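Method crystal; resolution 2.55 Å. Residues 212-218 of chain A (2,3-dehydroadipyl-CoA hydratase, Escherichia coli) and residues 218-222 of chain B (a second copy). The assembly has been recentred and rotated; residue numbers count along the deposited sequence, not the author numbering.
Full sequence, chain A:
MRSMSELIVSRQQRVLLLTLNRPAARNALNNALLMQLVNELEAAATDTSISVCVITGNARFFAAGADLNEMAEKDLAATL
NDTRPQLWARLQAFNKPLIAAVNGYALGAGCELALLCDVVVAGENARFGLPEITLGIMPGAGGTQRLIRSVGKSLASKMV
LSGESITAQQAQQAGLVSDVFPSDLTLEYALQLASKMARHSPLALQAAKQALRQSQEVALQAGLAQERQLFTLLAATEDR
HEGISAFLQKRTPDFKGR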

# COMPACT_ATOMS: atom_id res chain seq x y z
N LEU A 212 16.64 -1.78 1.17
CA LEU A 212 16.38 -1.76 -0.26
C LEU A 212 15.20 -2.64 -0.66
O LEU A 212 14.36 -2.22 -1.45
CB LEU A 212 17.63 -2.12 -1.08
CG LEU A 212 18.70 -1.04 -1.21
CD1 LEU A 212 20.08 -1.69 -1.29
CD2 LEU A 212 18.42 -0.16 -2.41
N ARG A 213 15.16 -3.86 -0.11
CA ARG A 213 14.04 -4.78 -0.34
C ARG A 213 12.73 -4.13 0.01
O ARG A 213 11.76 -4.19 -0.74
CB ARG A 213 14.19 -6.05 0.47
CG ARG A 213 15.29 -6.95 -0.05
CD ARG A 213 14.77 -7.96 -1.06
NE ARG A 213 14.10 -9.09 -0.40
CZ ARG A 213 12.79 -9.21 -0.25
NH1 ARG A 213 12.30 -10.27 0.36
NH2 ARG A 213 11.97 -8.27 -0.72
N GLN A 214 12.73 -3.48 1.17
CA GLN A 214 11.50 -2.92 1.73
C GLN A 214 10.96 -1.73 0.94
O GLN A 214 9.75 -1.50 0.94
CB GLN A 214 11.68 -2.63 3.22
CG GLN A 214 11.88 -3.92 4.03
CD GLN A 214 10.70 -4.91 3.88
OE1 GLN A 214 10.85 -6.01 3.33
NE2 GLN A 214 9.54 -4.53 4.41
N SER A 215 11.83 -1.02 0.24
CA SER A 215 11.38 0.05 -0.64
C SER A 215 10.37 -0.47 -1.66
O SER A 215 9.50 0.29 -2.10
CB SER A 215 12.56 0.76 -1.35
OG SER A 215 13.19 -0.07 -2.31
N GLN A 216 10.48 -1.75 -2.05
CA GLN A 216 9.54 -2.31 -3.03
C GLN A 216 8.25 -2.78 -2.34
O GLN A 216 7.25 -3.16 -2.97
CB GLN A 216 10.16 -3.48 -3.80
CG GLN A 216 11.54 -3.24 -4.34
CD GLN A 216 11.57 -2.23 -5.47
OE1 GLN A 216 11.51 -2.59 -6.66
NE2 GLN A 216 11.65 -0.96 -5.11
N GLU A 217 8.27 -2.72 -1.02
CA GLU A 217 7.17 -3.28 -0.27
C GLU A 217 6.27 -2.22 0.34
O GLU A 217 5.16 -2.54 0.70
CB GLU A 217 7.71 -4.22 0.80
CG GLU A 217 8.60 -5.37 0.25
CD GLU A 217 7.86 -6.29 -0.73
OE1 GLU A 217 6.61 -6.29 -0.74
OE2 GLU A 217 8.51 -7.02 -1.50
N VAL A 218 6.73 -0.97 0.43
CA VAL A 218 5.97 0.05 1.16
C VAL A 218 5.96 1.41 0.47
O VAL A 218 6.73 1.64 -0.45
CB VAL A 218 6.54 0.28 2.57
CG1 VAL A 218 6.45 -1.01 3.40
CG2 VAL A 218 7.97 0.78 2.50
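Chain B, residues 218-222: VALQA

The first turn of an α-helix presents backbone NH groups that no preceding carbonyl of the same helix can satisfy, and a neighbouring chain may supply the missing acceptors. The contact between two copies of 2,3-dehydroadipyl-CoA hydratase illustrates the point. Chain B enters extended, with phi/psi of -140/167° at B:Val218 and -73/160° at B:Ala219, the N-cap residue, and turns helical from B:Leu220 onward. This beginning lies against the segment in which chain A leaves its own helix, the nearest CA atoms, those of A:Glu217 and B:Ala219, standing 4.7 Å apart. From B:Val218 to B:Leu220 the chain runs roughly against the direction of A:Gln216 to A:Val218, before its helix turns off.

Two successive amides of the new helix find acceptors across the boundary. B:Leu220 N donates to A:Gln216 O at 3.1 Å, nearly straight at 165°, and B:Gln221 N donates to the carboxylate oxygen A:Glu217 OE1 at 3.2 Å and 164°. One acceptor is thus a main-chain carbonyl, the other a side chain. The second carboxylate oxygen is also engaged: B:Gln221 NE2 reaches A:Glu217 OE2 at 3.1 Å, so backbone and side chain of one glutamine grip both oxygens of one glutamate. Within chain A, A:Arg213 NH2 lies 3.8 Å from A:Glu217 OE2, a long salt bridge that adds positive charge beside the same acceptor.

With chi1 and chi2 both m, the glutamate has its end nearer to chain B although its CA-to-CB bond points sideways. Packing completes the fit. B:Ala219 CB sits 3.1 Å from A:Glu217 O and 3.6 Å from A:Glu217 OE1, while B:Leu220 CD2 approaches A:Gln216 CB at 3.9 Å. The two stretches together bury 272 Å², a modest area in which A:Glu217 accepts two of the three hydrogen bonds and A:Gln216 accepts the third.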

# COMPACT_ATOMS: atom_id res chain seq x y z
N VAL B 218 -0.00 -2.69 -6.26
CA VAL B 218 0.35 -3.41 -5.03
C VAL B 218 1.85 -3.43 -4.75
O VAL B 218 2.64 -3.11 -5.61
CB VAL B 218 -0.12 -4.87 -5.07
CG1 VAL B 218 -1.65 -4.94 -5.20
CG2 VAL B 218 0.56 -5.62 -6.21
N ALA B 219 2.22 -3.82 -3.54
CA ALA B 219 3.62 -4.07 -3.21
C ALA B 219 4.08 -5.36 -3.85
O ALA B 219 3.28 -6.21 -4.21
CB ALA B 219 3.85 -4.11 -1.68
N LEU B 220 5.40 -5.47 -3.98
CA LEU B 220 6.02 -6.51 -4.78
C LEU B 220 5.58 -7.92 -4.40
O LEU B 220 5.27 -8.75 -5.27
CB LEU B 220 7.53 -6.39 -4.67
CG LEU B 220 8.33 -7.39 -5.50
CD1 LEU B 220 7.90 -7.30 -6.94
CD2 LEU B 220 9.80 -7.10 -5.33
N GLN B 221 5.57 -8.19 -3.10
CA GLN B 221 5.24 -9.51 -2.60
C GLN B 221 3.86 -9.93 -3.03
O GLN B 221 3.67 -11.05 -3.51
CB GLN B 221 5.39 -9.56 -1.08
CG GLN B 221 6.84 -9.42 -0.64
CD GLN B 221 7.70 -10.48 -1.24
OE1 GLN B 221 7.43 -11.68 -1.07
NE2 GLN B 221 8.71 -10.07 -2.01
N ALA B 222 2.90 -9.02 -2.90
CA ALA B 222 1.53 -9.31 -3.31
C ALA B 222 1.47 -9.41 -4.83
O ALA B 222 0.68 -10.20 -5.38
CB ALA B 222 0.60 -8.24 -2.82